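Local coordinates for protein NAD(P)H-hydrate epimerase (Saccharomyces cerevisiae, PDB 1JZT) that catalyses the epimerization of the S- and R-forms of NAD(P)HX, the hydrated, damaged form of NAD(P)H, so that both epimers can be repaired, at residues I169-P175 with P192-L198; A42-Q46 with T213-V217; W178-P184 with K202-I208; K59-I64 with E131-V137. The contacts are given in a common frame with arbitrary orientation. Residue numbers count along the deposited sequence, not the author numbering.

Contact 1: I169-P175 with P192-L198; sequences IVSVDVP and PAVLVSL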
loop_
_atom_site.group_PDB
_atom_site.type_symbol
_atom_site.label_atom_id
_atom_site.label_comp_id
_atom_site.label_asym_id
_atom_site.label_seq_id
_atom_site.Cartn_x
_atom_site.Cartn_y
_atom_site.Cartn_z
ATOM N N ILE A 169 -3.534 9.795 -4.376
ATOM C CA ILE A 169 -2.728 8.958 -3.490
ATOM C C ILE A 169 -3.403 7.596 -3.321
ATOM O O ILE A 169 -4.610 7.515 -3.079
ATOM C CB ILE A 169 -2.559 9.601 -2.086
ATOM C CG1 ILE A 169 -1.691 10.858 -2.182
ATOM C CG2 ILE A 169 -1.935 8.595 -1.129
ATOM C CD1 ILE A 169 -1.612 11.648 -0.876
ATOM N N VAL A 170 -2.612 6.536 -3.470
ATOM C CA VAL A 170 -3.091 5.164 -3.315
ATOM C C VAL A 170 -2.473 4.650 -2.015
ATOM O O VAL A 170 -1.264 4.395 -1.968
ATOM C CB VAL A 170 -2.596 4.260 -4.476
ATOM C CG1 VAL A 170 -3.079 2.826 -4.268
ATOM C CG2 VAL A 170 -3.090 4.811 -5.821
ATOM N N SER A 171 -3.287 4.500 -0.968
ATOM C CA SER A 171 -2.784 4.045 0.331
ATOM C C SER A 171 -2.791 2.538 0.498
ATOM O O SER A 171 -3.801 1.880 0.248
ATOM C CB SER A 171 -3.590 4.673 1.478
ATOM O OG SER A 171 -3.296 6.048 1.623
ATOM N N VAL A 172 -1.656 2.003 0.944
ATOM C CA VAL A 172 -1.501 0.573 1.160
ATOM C C VAL A 172 -1.970 0.177 2.558
ATOM O O VAL A 172 -1.434 0.644 3.570
ATOM C CB VAL A 172 -0.027 0.139 0.992
ATOM C CG1 VAL A 172 0.081 -1.372 1.125
ATOM C CG2 VAL A 172 0.492 0.592 -0.366
ATOM N N ASP A 173 -2.975 -0.691 2.579
ATOM C CA ASP A 173 -3.587 -1.227 3.787
ATOM C C ASP A 173 -4.441 -0.212 4.551
ATOM O O ASP A 173 -5.649 -0.407 4.707
ATOM C CB ASP A 173 -2.525 -1.824 4.711
ATOM C CG ASP A 173 -3.133 -2.725 5.759
ATOM O OD1 ASP A 173 -4.106 -3.433 5.418
ATOM O OD2 ASP A 173 -2.639 -2.740 6.906
ATOM N N VAL A 174 -3.806 0.850 5.034
ATOM C CA VAL A 174 -4.479 1.925 5.759
ATOM C C VAL A 174 -3.804 3.249 5.405
ATOM O O VAL A 174 -2.628 3.278 5.044
ATOM C CB VAL A 174 -4.410 1.731 7.307
ATOM C CG1 VAL A 174 -5.246 0.542 7.726
ATOM C CG2 VAL A 174 -2.963 1.550 7.756
ATOM N N PRO A 175 -4.548 4.366 5.481
ATOM C CA PRO A 175 -3.970 5.678 5.164
ATOM C C PRO A 175 -2.948 6.028 6.242
ATOM O O PRO A 175 -3.273 6.024 7.429
ATOM C CB PRO A 175 -5.183 6.613 5.199
ATOM C CG PRO A 175 -6.337 5.699 4.857
ATOM C CD PRO A 175 -6.006 4.464 5.658
ATOM N N PRO A 192 -6.769 9.722 0.648
ATOM C CA PRO A 192 -6.441 8.879 -0.506
ATOM C C PRO A 192 -7.514 8.746 -1.581
ATOM O O PRO A 192 -8.703 8.661 -1.280
ATOM C CB PRO A 192 -6.108 7.542 0.141
ATOM C CG PRO A 192 -7.076 7.495 1.285
ATOM C CD PRO A 192 -6.988 8.903 1.855
ATOM N N ALA A 193 -7.082 8.727 -2.840
ATOM C CA ALA A 193 -8.007 8.556 -3.957
ATOM C C ALA A 193 -8.360 7.074 -4.009
ATOM O O ALA A 193 -9.436 6.685 -4.474
ATOM C CB ALA A 193 -7.346 8.992 -5.268
ATOM N N VAL A 194 -7.444 6.246 -3.518
ATOM C CA VAL A 194 -7.650 4.801 -3.495
ATOM C C VAL A 194 -7.097 4.210 -2.199
ATOM O O VAL A 194 -6.021 4.600 -1.734
ATOM C CB VAL A 194 -6.918 4.095 -4.675
ATOM C CG1 VAL A 194 -7.210 2.595 -4.649
ATOM C CG2 VAL A 194 -7.355 4.702 -6.006
ATOM N N LEU A 195 -7.838 3.276 -1.612
ATOM C CA LEU A 195 -7.383 2.591 -0.409
ATOM C C LEU A 195 -7.364 1.112 -0.745
ATOM O O LEU A 195 -8.360 0.566 -1.209
ATOM C CB LEU A 195 -8.329 2.834 0.771
ATOM C CG LEU A 195 -8.038 1.987 2.017
ATOM C CD1 LEU A 195 -6.658 2.329 2.579
ATOM C CD2 LEU A 195 -9.117 2.230 3.067
ATOM N N VAL A 196 -6.224 0.466 -0.539
ATOM C CA VAL A 196 -6.123 -0.958 -0.812
ATOM C C VAL A 196 -5.906 -1.668 0.508
ATOM O O VAL A 196 -4.778 -1.743 1.005
ATOM C CB VAL A 196 -4.944 -1.299 -1.751
ATOM C CG1 VAL A 196 -4.907 -2.806 -2.009
ATOM C CG2 VAL A 196 -5.077 -0.537 -3.064
ATOM N N SER A 197 -6.999 -2.152 1.095
ATOM C CA SER A 197 -6.919 -2.872 2.357
ATOM C C SER A 197 -6.269 -4.220 2.064
ATOM O O SER A 197 -6.511 -4.815 1.013
ATOM C CB SER A 197 -8.317 -3.081 2.947
ATOM O OG SER A 197 -8.900 -1.840 3.333
ATOM N N LEU A 198 -5.435 -4.691 2.982
ATOM C CA LEU A 198 -4.762 -5.966 2.807
ATOM C C LEU A 198 -5.271 -6.992 3.817
ATOM O O LEU A 198 -5.407 -6.694 5.006
ATOM C CB LEU A 198 -3.244 -5.783 2.937
ATOM C CG LEU A 198 -2.592 -4.925 1.849
ATOM C CD1 LEU A 198 -1.104 -4.775 2.132
ATOM C CD2 LEU A 198 -2.807 -5.577 0.482
HETATM O O HOH W 1 -8.110 -1.137 5.942
#

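Contact 2: A42-Q46 with T213-V217; sequences AVCRQ and TTHYV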
loop_
_atom_site.group_PDB
_atom_site.type_symbol
_atom_site.label_atom_id
_atom_site.label_comp_id
_atom_site.label_asym_id
_atom_site.label_seq_id
_atom_site.Cartn_x
_atom_site.Cartn_y
_atom_site.Cartn_z
ATOM N N ALA A 42 -4.292 -3.012 -8.352
ATOM C CA ALA A 42 -5.284 -1.956 -8.081
ATOM C C ALA A 42 -4.919 -0.664 -8.812
ATOM O O ALA A 42 -5.786 0.027 -9.362
ATOM C CB ALA A 42 -5.385 -1.684 -6.568
ATOM N N VAL A 43 -3.632 -0.332 -8.808
ATOM C CA VAL A 43 -3.152 0.873 -9.480
ATOM C C VAL A 43 -3.389 0.764 -10.985
ATOM O O VAL A 43 -3.858 1.707 -11.625
ATOM C CB VAL A 43 -1.648 1.077 -9.228
ATOM C CG1 VAL A 43 -1.113 2.199 -10.112
ATOM C CG2 VAL A 43 -1.416 1.389 -7.761
ATOM N N CYS A 44 -3.050 -0.393 -11.542
ATOM C CA CYS A 44 -3.230 -0.637 -12.968
ATOM C C CYS A 44 -4.714 -0.575 -13.344
ATOM O O CYS A 44 -5.075 -0.072 -14.404
ATOM C CB CYS A 44 -2.641 -2.009 -13.333
ATOM S SG CYS A 44 -2.789 -2.494 -15.073
ATOM N N ARG A 45 -5.577 -1.070 -12.468
ATOM C CA ARG A 45 -7.007 -1.069 -12.762
ATOM C C ARG A 45 -7.637 0.316 -12.614
ATOM O O ARG A 45 -8.567 0.664 -13.343
ATOM C CB ARG A 45 -7.721 -2.076 -11.864
ATOM C CG ARG A 45 -9.149 -2.351 -12.282
ATOM C CD ARG A 45 -9.640 -3.671 -11.722
ATOM N NE ARG A 45 -8.903 -4.815 -12.257
ATOM C CZ ARG A 45 -9.141 -6.076 -11.900
ATOM N NH1 ARG A 45 -10.091 -6.343 -11.011
ATOM N NH2 ARG A 45 -8.435 -7.072 -12.425
ATOM N N GLN A 46 -7.112 1.102 -11.680
ATOM C CA GLN A 46 -7.599 2.453 -11.414
ATOM C C GLN A 46 -7.034 3.449 -12.433
ATOM O O GLN A 46 -7.688 4.434 -12.783
ATOM C CB GLN A 46 -7.195 2.858 -9.988
ATOM C CG GLN A 46 -7.893 4.079 -9.412
ATOM C CD GLN A 46 -9.382 3.863 -9.193
ATOM O OE1 GLN A 46 -9.827 2.758 -8.878
ATOM N NE2 GLN A 46 -10.158 4.926 -9.350
ATOM N N THR A 213 -12.921 8.299 -2.408
ATOM C CA THR A 213 -12.000 7.163 -2.384
ATOM C C THR A 213 -12.565 5.840 -2.887
ATOM O O THR A 213 -13.643 5.419 -2.462
ATOM C CB THR A 213 -11.515 6.927 -0.942
ATOM O OG1 THR A 213 -11.158 8.185 -0.360
ATOM C CG2 THR A 213 -10.309 5.995 -0.919
ATOM N N THR A 214 -11.835 5.184 -3.787
ATOM C CA THR A 214 -12.262 3.881 -4.276
ATOM C C THR A 214 -11.606 2.874 -3.321
ATOM O O THR A 214 -10.420 3.004 -3.007
ATOM C CB THR A 214 -11.786 3.632 -5.722
ATOM O OG1 THR A 214 -12.367 4.611 -6.592
ATOM C CG2 THR A 214 -12.210 2.246 -6.187
ATOM N N HIS A 215 -12.370 1.888 -2.857
ATOM C CA HIS A 215 -11.864 0.901 -1.904
ATOM C C HIS A 215 -11.712 -0.499 -2.498
ATOM O O HIS A 215 -12.647 -1.059 -3.078
ATOM C CB HIS A 215 -12.798 0.843 -0.680
ATOM C CG HIS A 215 -12.237 0.098 0.499
ATOM N ND1 HIS A 215 -13.021 -0.300 1.563
ATOM C CD2 HIS A 215 -10.974 -0.289 0.802
ATOM C CE1 HIS A 215 -12.266 -0.896 2.470
ATOM N NE2 HIS A 215 -11.018 -0.902 2.032
ATOM N N TYR A 216 -10.511 -1.043 -2.344
ATOM C CA TYR A 216 -10.169 -2.385 -2.798
ATOM C C TYR A 216 -9.619 -3.167 -1.611
ATOM O O TYR A 216 -9.065 -2.589 -0.667
ATOM C CB TYR A 216 -9.059 -2.348 -3.853
ATOM C CG TYR A 216 -9.425 -1.809 -5.218
ATOM C CD1 TYR A 216 -10.097 -2.602 -6.143
ATOM C CD2 TYR A 216 -9.029 -0.532 -5.609
ATOM C CE1 TYR A 216 -10.362 -2.140 -7.436
ATOM C CE2 TYR A 216 -9.286 -0.058 -6.895
ATOM C CZ TYR A 216 -9.950 -0.871 -7.801
ATOM O OH TYR A 216 -10.182 -0.412 -9.070
ATOM N N VAL A 217 -9.776 -4.486 -1.656
ATOM C CA VAL A 217 -9.209 -5.345 -0.625
ATOM C C VAL A 217 -8.313 -6.311 -1.399
ATOM O O VAL A 217 -8.658 -6.735 -2.507
ATOM C CB VAL A 217 -10.282 -6.149 0.162
ATOM C CG1 VAL A 217 -11.002 -7.136 -0.741
ATOM C CG2 VAL A 217 -9.618 -6.875 1.322
#

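Contact 3: W178-P184 with K202-I208; sequences WDVDKGP and KPCSSHI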
loop_
_atom_site.group_PDB
_atom_site.type_symbol
_atom_site.label_atom_id
_atom_site.label_comp_id
_atom_site.label_asym_id
_atom_site.label_seq_id
_atom_site.Cartn_x
_atom_site.Cartn_y
_atom_site.Cartn_z
ATOM N N TRP A 178 -3.497 7.865 9.893
ATOM C CA TRP A 178 -4.854 7.673 10.413
ATOM C C TRP A 178 -4.793 6.736 11.611
ATOM O O TRP A 178 -3.887 5.904 11.715
ATOM C CB TRP A 178 -5.764 7.032 9.353
ATOM C CG TRP A 178 -6.282 7.960 8.292
ATOM C CD1 TRP A 178 -5.698 9.111 7.846
ATOM C CD2 TRP A 178 -7.465 7.772 7.497
ATOM N NE1 TRP A 178 -6.443 9.649 6.817
ATOM C CE2 TRP A 178 -7.531 8.850 6.585
ATOM C CE3 TRP A 178 -8.475 6.796 7.467
ATOM C CZ2 TRP A 178 -8.569 8.984 5.647
ATOM C CZ3 TRP A 178 -9.511 6.928 6.531
ATOM C CH2 TRP A 178 -9.545 8.019 5.634
ATOM N N ASP A 179 -5.750 6.870 12.524
ATOM C CA ASP A 179 -5.788 5.967 13.660
ATOM C C ASP A 179 -6.388 4.697 13.067
ATOM O O ASP A 179 -7.528 4.702 12.607
ATOM C CB ASP A 179 -6.682 6.518 14.771
ATOM C CG ASP A 179 -6.655 5.654 16.014
ATOM O OD1 ASP A 179 -7.080 4.483 15.932
ATOM O OD2 ASP A 179 -6.195 6.137 17.070
ATOM N N VAL A 180 -5.608 3.620 13.060
ATOM C CA VAL A 180 -6.036 2.352 12.475
ATOM C C VAL A 180 -7.426 1.898 12.896
ATOM O O VAL A 180 -8.136 1.281 12.108
ATOM C CB VAL A 180 -5.027 1.218 12.797
ATOM C CG1 VAL A 180 -5.455 -0.076 12.108
ATOM C CG2 VAL A 180 -3.625 1.619 12.346
ATOM N N ASP A 181 -7.827 2.210 14.126
ATOM C CA ASP A 181 -9.144 1.797 14.608
ATOM C C ASP A 181 -10.141 2.940 14.759
ATOM O O ASP A 181 -11.347 2.738 14.612
ATOM C CB ASP A 181 -9.024 1.081 15.956
ATOM C CG ASP A 181 -8.267 -0.221 15.860
ATOM O OD1 ASP A 181 -8.560 -1.019 14.944
ATOM O OD2 ASP A 181 -7.386 -0.455 16.712
ATOM N N LYS A 182 -9.636 4.134 15.052
ATOM C CA LYS A 182 -10.489 5.301 15.249
ATOM C C LYS A 182 -10.706 6.124 13.988
ATOM O O LYS A 182 -11.721 6.802 13.856
ATOM C CB LYS A 182 -9.897 6.213 16.327
ATOM C CG LYS A 182 -9.636 5.543 17.667
ATOM C CD LYS A 182 -10.925 5.104 18.331
ATOM C CE LYS A 182 -10.667 4.585 19.735
ATOM N NZ LYS A 182 -10.038 5.625 20.604
ATOM N N GLY A 183 -9.745 6.079 13.072
ATOM C CA GLY A 183 -9.859 6.849 11.846
ATOM C C GLY A 183 -8.971 8.082 11.859
ATOM O O GLY A 183 -8.140 8.233 12.747
ATOM N N PRO A 184 -9.133 8.996 10.890
ATOM C CA PRO A 184 -8.322 10.213 10.816
ATOM C C PRO A 184 -8.521 11.123 12.024
ATOM O O PRO A 184 -9.634 11.561 12.306
ATOM C CB PRO A 184 -8.785 10.853 9.509
ATOM C CG PRO A 184 -10.221 10.464 9.447
ATOM C CD PRO A 184 -10.205 9.016 9.876
ATOM N N LYS A 202 -9.373 -2.599 7.985
ATOM C CA LYS A 202 -9.321 -2.237 9.398
ATOM C C LYS A 202 -10.435 -1.224 9.664
ATOM O O LYS A 202 -10.979 -0.631 8.725
ATOM C CB LYS A 202 -7.955 -1.637 9.734
ATOM C CG LYS A 202 -6.954 -2.638 10.304
ATOM C CD LYS A 202 -6.746 -3.844 9.385
ATOM C CE LYS A 202 -5.918 -3.465 8.165
ATOM N NZ LYS A 202 -5.556 -4.666 7.344
ATOM N N PRO A 203 -10.787 -1.008 10.943
ATOM C CA PRO A 203 -11.845 -0.073 11.338
ATOM C C PRO A 203 -11.769 1.314 10.709
ATOM O O PRO A 203 -12.796 1.900 10.378
ATOM C CB PRO A 203 -11.710 -0.027 12.858
ATOM C CG PRO A 203 -11.242 -1.416 13.180
ATOM C CD PRO A 203 -10.171 -1.618 12.134
ATOM N N CYS A 204 -10.560 1.840 10.539
ATOM C CA CYS A 204 -10.411 3.170 9.960
ATOM C C CYS A 204 -10.956 3.255 8.530
ATOM O O CYS A 204 -11.302 4.341 8.066
ATOM C CB CYS A 204 -8.941 3.604 9.987
ATOM S SG CYS A 204 -7.838 2.675 8.899
ATOM N N SER A 205 -11.048 2.116 7.843
ATOM C CA SER A 205 -11.547 2.093 6.472
ATOM C C SER A 205 -12.994 2.574 6.350
ATOM O O SER A 205 -13.419 3.020 5.284
ATOM C CB SER A 205 -11.431 0.680 5.874
ATOM O OG SER A 205 -12.305 -0.233 6.523
ATOM N N SER A 206 -13.754 2.478 7.434
ATOM C CA SER A 206 -15.149 2.907 7.409
ATOM C C SER A 206 -15.262 4.432 7.437
ATOM O O SER A 206 -16.363 4.977 7.460
ATOM C CB SER A 206 -15.898 2.326 8.606
ATOM O OG SER A 206 -15.431 2.915 9.809
ATOM N N HIS A 207 -14.122 5.115 7.436
ATOM C CA HIS A 207 -14.102 6.573 7.468
ATOM C C HIS A 207 -13.888 7.205 6.101
ATOM O O HIS A 207 -13.902 8.428 5.971
ATOM C CB HIS A 207 -13.012 7.058 8.423
ATOM C CG HIS A 207 -13.309 6.784 9.863
ATOM N ND1 HIS A 207 -13.888 7.718 10.695
ATOM C CD2 HIS A 207 -13.137 5.669 10.612
ATOM C CE1 HIS A 207 -14.059 7.191 11.893
ATOM N NE2 HIS A 207 -13.612 5.948 11.870
ATOM N N ILE A 208 -13.677 6.379 5.080
ATOM C CA ILE A 208 -13.467 6.912 3.739
ATOM C C ILE A 208 -14.802 7.331 3.132
ATOM O O ILE A 208 -15.863 6.883 3.568
ATOM C CB ILE A 208 -12.818 5.870 2.790
ATOM C CG1 ILE A 208 -13.789 4.715 2.540
ATOM C CG2 ILE A 208 -11.501 5.368 3.386
ATOM C CD1 ILE A 208 -13.288 3.696 1.532
HETATM O O HOH W 2 -13.664 3.687 13.542
#

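Contact 4: K59-I64 with E131-V137; sequences KHVFVI and EKTLCIV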
loop_
_atom_site.group_PDB
_atom_site.type_symbol
_atom_site.label_atom_id
_atom_site.label_comp_id
_atom_site.label_asym_id
_atom_site.label_seq_id
_atom_site.Cartn_x
_atom_site.Cartn_y
_atom_site.Cartn_z
ATOM N N LYS A 59 4.602 9.943 -17.344
ATOM C CA LYS A 59 4.529 10.240 -15.917
ATOM C C LYS A 59 4.934 9.022 -15.092
ATOM O O LYS A 59 4.845 7.883 -15.556
ATOM C CB LYS A 59 3.118 10.682 -15.527
ATOM C CG LYS A 59 2.664 11.981 -16.183
ATOM C CD LYS A 59 1.405 12.506 -15.517
ATOM C CE LYS A 59 0.944 13.814 -16.130
ATOM N NZ LYS A 59 -0.328 14.277 -15.503
ATOM N N HIS A 60 5.370 9.275 -13.864
ATOM C CA HIS A 60 5.817 8.216 -12.970
ATOM C C HIS A 60 4.816 7.879 -11.875
ATOM O O HIS A 60 3.892 8.645 -11.600
ATOM C CB HIS A 60 7.136 8.623 -12.308
ATOM C CG HIS A 60 8.162 9.147 -13.267
ATOM N ND1 HIS A 60 8.157 10.447 -13.726
ATOM C CD2 HIS A 60 9.212 8.540 -13.869
ATOM C CE1 HIS A 60 9.161 10.620 -14.570
ATOM N NE2 HIS A 60 9.817 9.478 -14.674
ATOM N N VAL A 61 4.989 6.705 -11.277
ATOM C CA VAL A 61 4.165 6.290 -10.152
ATOM C C VAL A 61 5.151 6.429 -8.992
ATOM O O VAL A 61 6.097 5.642 -8.878
ATOM C CB VAL A 61 3.692 4.808 -10.264
ATOM C CG1 VAL A 61 3.028 4.381 -8.960
ATOM C CG2 VAL A 61 2.686 4.660 -11.412
ATOM N N PHE A 62 4.944 7.445 -8.157
ATOM C CA PHE A 62 5.832 7.708 -7.028
ATOM C C PHE A 62 5.475 6.862 -5.812
ATOM O O PHE A 62 4.468 7.103 -5.149
ATOM C CB PHE A 62 5.792 9.201 -6.662
ATOM C CG PHE A 62 6.915 9.637 -5.747
ATOM C CD1 PHE A 62 8.239 9.375 -6.080
ATOM C CD2 PHE A 62 6.648 10.326 -4.566
ATOM C CE1 PHE A 62 9.286 9.784 -5.251
ATOM C CE2 PHE A 62 7.693 10.743 -3.724
ATOM C CZ PHE A 62 9.008 10.472 -4.071
ATOM N N VAL A 63 6.315 5.871 -5.528
ATOM C CA VAL A 63 6.106 4.964 -4.399
ATOM C C VAL A 63 6.961 5.348 -3.194
ATOM O O VAL A 63 8.190 5.325 -3.268
ATOM C CB VAL A 63 6.453 3.509 -4.799
ATOM C CG1 VAL A 63 6.202 2.563 -3.636
ATOM C CG2 VAL A 63 5.632 3.096 -6.016
ATOM N N ILE A 64 6.312 5.687 -2.082
ATOM C CA ILE A 64 7.032 6.059 -0.864
ATOM C C ILE A 64 6.968 4.890 0.116
ATOM O O ILE A 64 5.902 4.548 0.629
ATOM C CB ILE A 64 6.423 7.324 -0.215
ATOM C CG1 ILE A 64 6.290 8.428 -1.279
ATOM C CG2 ILE A 64 7.320 7.806 0.926
ATOM C CD1 ILE A 64 5.680 9.736 -0.761
ATOM N N GLU A 131 2.638 17.437 -13.395
ATOM C CA GLU A 131 3.156 17.082 -14.712
ATOM C C GLU A 131 4.212 15.982 -14.727
ATOM O O GLU A 131 4.625 15.535 -15.796
ATOM C CB GLU A 131 3.703 18.328 -15.422
ATOM C CG GLU A 131 4.507 19.275 -14.541
ATOM C CD GLU A 131 3.629 20.078 -13.584
ATOM O OE1 GLU A 131 2.712 20.786 -14.061
ATOM O OE2 GLU A 131 3.862 20.004 -12.357
ATOM N N LYS A 132 4.642 15.529 -13.555
ATOM C CA LYS A 132 5.660 14.492 -13.509
ATOM C C LYS A 132 5.187 13.170 -12.916
ATOM O O LYS A 132 5.755 12.113 -13.199
ATOM C CB LYS A 132 6.875 14.992 -12.722
ATOM C CG LYS A 132 8.096 14.099 -12.861
ATOM C CD LYS A 132 9.384 14.852 -12.574
ATOM C CE LYS A 132 10.600 14.022 -12.969
ATOM N NZ LYS A 132 11.882 14.737 -12.698
ATOM N N THR A 133 4.136 13.230 -12.107
ATOM C CA THR A 133 3.625 12.044 -11.434
ATOM C C THR A 133 2.159 11.730 -11.714
ATOM O O THR A 133 1.300 12.604 -11.618
ATOM C CB THR A 133 3.824 12.200 -9.923
ATOM O OG1 THR A 133 5.228 12.241 -9.645
ATOM C CG2 THR A 133 3.172 11.050 -9.166
ATOM N N LEU A 134 1.888 10.472 -12.054
ATOM C CA LEU A 134 0.536 9.992 -12.344
ATOM C C LEU A 134 -0.238 9.789 -11.046
ATOM O O LEU A 134 -1.394 10.197 -10.926
ATOM C CB LEU A 134 0.611 8.664 -13.101
ATOM C CG LEU A 134 -0.671 7.833 -13.184
ATOM C CD1 LEU A 134 -1.722 8.538 -14.049
ATOM C CD2 LEU A 134 -0.332 6.471 -13.765
ATOM N N CYS A 135 0.400 9.131 -10.086
ATOM C CA CYS A 135 -0.216 8.887 -8.789
ATOM C C CYS A 135 0.882 8.556 -7.795
ATOM O O CYS A 135 2.011 8.227 -8.177
ATOM C CB CYS A 135 -1.213 7.727 -8.854
ATOM S SG CYS A 135 -0.450 6.086 -9.026
ATOM N N ILE A 136 0.541 8.648 -6.516
ATOM C CA ILE A 136 1.482 8.380 -5.448
ATOM C C ILE A 136 1.014 7.182 -4.641
ATOM O O ILE A 136 -0.162 7.073 -4.299
ATOM C CB ILE A 136 1.599 9.597 -4.511
ATOM C CG1 ILE A 136 2.060 10.816 -5.312
ATOM C CG2 ILE A 136 2.576 9.291 -3.370
ATOM C CD1 ILE A 136 1.824 12.141 -4.599
ATOM N N VAL A 137 1.931 6.265 -4.366
ATOM C CA VAL A 137 1.594 5.102 -3.566
ATOM C C VAL A 137 2.121 5.340 -2.162
ATOM O O VAL A 137 3.337 5.469 -1.940
ATOM C CB VAL A 137 2.232 3.806 -4.101
ATOM C CG1 VAL A 137 1.885 2.645 -3.169
ATOM C CG2 VAL A 137 1.738 3.524 -5.506
HETATM O O HOH W 3 -0.716 14.218 -12.167
#

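Contact 1: I169-P175 with P192-L198
Backbone hydrogen bonds carry this parallel strand pair, whose axes run 4.7 Å apart at 15°. Ser171 bonds in both directions to strand 194-198: its N donates to Val194 O (2.8 Å) and its O accepts from Val196 N (2.9 Å). Upstream, Ile169 O receives two donors, Ala193 N at 2.8 Å and Val194 N at 3.1 Å; downstream, Asp173 N reaches Val196 O at 2.6 Å. Where the ladder ends the carboxylate takes over, Asp173 OD1 accepting from Leu198 N (3.0 Å) while also forming a salt bridge with Lys202. A water joins Asp173 O and Ser197 OG, 2.8 Å from each; Ser197 OG also hydrogen-bonds to His215 NE2, and Ser171 OG to Asp138, a predicted potassium ligand. Apolar contacts divide between the faces. Val170, Val172, Val194 and Val196 share one, with Val170 CG1 4.1 Å from Val196 CG2; on the other, Pro175 CD packs 3.8 Å from Leu195 CD1. Asp173, just past the carboxyl end of strand 169-172, is a predicted NADPHX-binding residue, a position characteristic of Rossmann-like folds. Helix 28-46 covers the valine face through Val39, Ala42 and Gln46, strand 133-139 flanks 169-172, and strand 214-218 continues the sheet beyond 194-198.

Contact 2: A42-Q46 with T213-V217
The last turn of helix 28-46 crosses strand 214-217 at 144°, with the two short axes 10.7 Å apart, a separation that side chains must bridge. The CA atoms of Ala42 and Tyr216 lie 7.2 Å apart and those of Gln46 and Thr214 8.6 Å apart, so residues one helical turn apart meet alternate residues of the strand. Tyr216 fills most of the gap. Ala42 CB sits over one face of its ring, 3.9 Å from Tyr216 CD2, and the small methyl lets the aromatic ring come close to the helix. At the ring edge, Tyr216 OH donates a hydrogen bond to Gln46 OE1 (3.2 Å). Arg45 CG adds a contact 3.9 Å from Tyr216 OH, while its guanidinium pairs with Asp241. Helix-on-sheet packing of this kind is characteristic of a three-layer alpha/beta fold. Its chemistry is graded: apolar at Ala42, beside Val196 of the adjoining strand, and polar toward the partly exposed helix end, where the phenol can pack against the helix and still satisfy its hydroxyl.

Contact 3: W178-P184 with K202-I208
Cys204, Trp178 and His207 lose the most surface where these two loops meet. Cys204 N donates to Val180 O at 2.9 Å, the one direct hydrogen bond between the segments; in a separate side-chain contact, Cys204 CB lies 3.2 Å from Asp179 O. The Trp178 indole presents its edge to Cys204 O (3.5 Å from CZ3); its NE1 bonds to Ile190. His207 lays a ring face over Gly183, whose CA is 3.8 Å from the ring centroid in a CH-pi contact. A side chain on Gly183 would strike this ring, and its backbone angles also call for glycine. A water bridges His207 NE2 (2.8 Å) and Asp181 O (2.7 Å). An Asx turn at Asp179 and a classic beta bulge shape loop 178-184. Loops after the carboxyl ends of parallel strands, here 169-172 and 194-198, are where Rossmann-like folds form their sites, and Lys202 NZ makes a salt bridge with Asp173, a predicted NADPHX-binding residue. Val180 and Lys202 touch helix 9-19, while Ser205 and Ile208 rest on strands 194-198 and 214-218.

Contact 4: K59-I64 with E131-V137
Most of the inward-facing backbone groups of this parallel pair find partners across the gap. Lys132 O accepts twice from one residue, from His60 N at 2.9 Å and from His60 ND1 at 3.0 Å, so the imidazole reinforces the start of the ladder. His60 O then takes Leu134 N (2.7 Å). The chain turns a corner at Leu134, and the regular alternation resumes beyond it: Phe62 N to Cys135 O (3.0 Å), Val137 N to Phe62 O (2.8 Å) and Ile64 N to Val137 O (3.0 Å). Thr133 O faces a water at 2.6 Å, which is only weakly held by Lys59 NZ at 3.4 Å, and Thr133 OG1 bonds to Tyr127 O. Val61, Val63, Cys135 and Val137 form one apolar face, with Val61 CG1 3.8 Å from Val137 CG2; Phe62 and Ile136 lie on the other, where the Phe62 ring meets Tyr127. Adjacent parallel strands 1 and 4 at the middle of the sheet are characteristic of the Rossmann-like strand order 3-2-1-4-5. Strand 88-91 flanks 60-65 on its other side, hydrogen-bonding to Val61 and Val63, and strand 169-172 borders 133-139 beyond.

Contacts 1, 2 and 4 all reach one sheet. Contact 4 supplies its 60-65/133-139 pair and joins contact 1 through Val170 N to Ile136 O (2.6 Å), their centres about 15 Å apart. Contact 2, centred about 8 Å from contact 1, adds the next strand, 214-218, and the end of helix 28-46 that packs on it; Ser197 OG and His215 NE2 lie 2.7 Å apart, a probable hydrogen bond. Contact 3 gathers the loops beyond the carboxyl ends of contact 1's strands, and Lys202 NZ reaches Asp173 OD1 at 2.7 Å. That salt bridge places contacts 1 and 3 at the predicted NADPHX site, whereas Tyr216 of contact 2 has its side chain about 11 Å from that of Asp173.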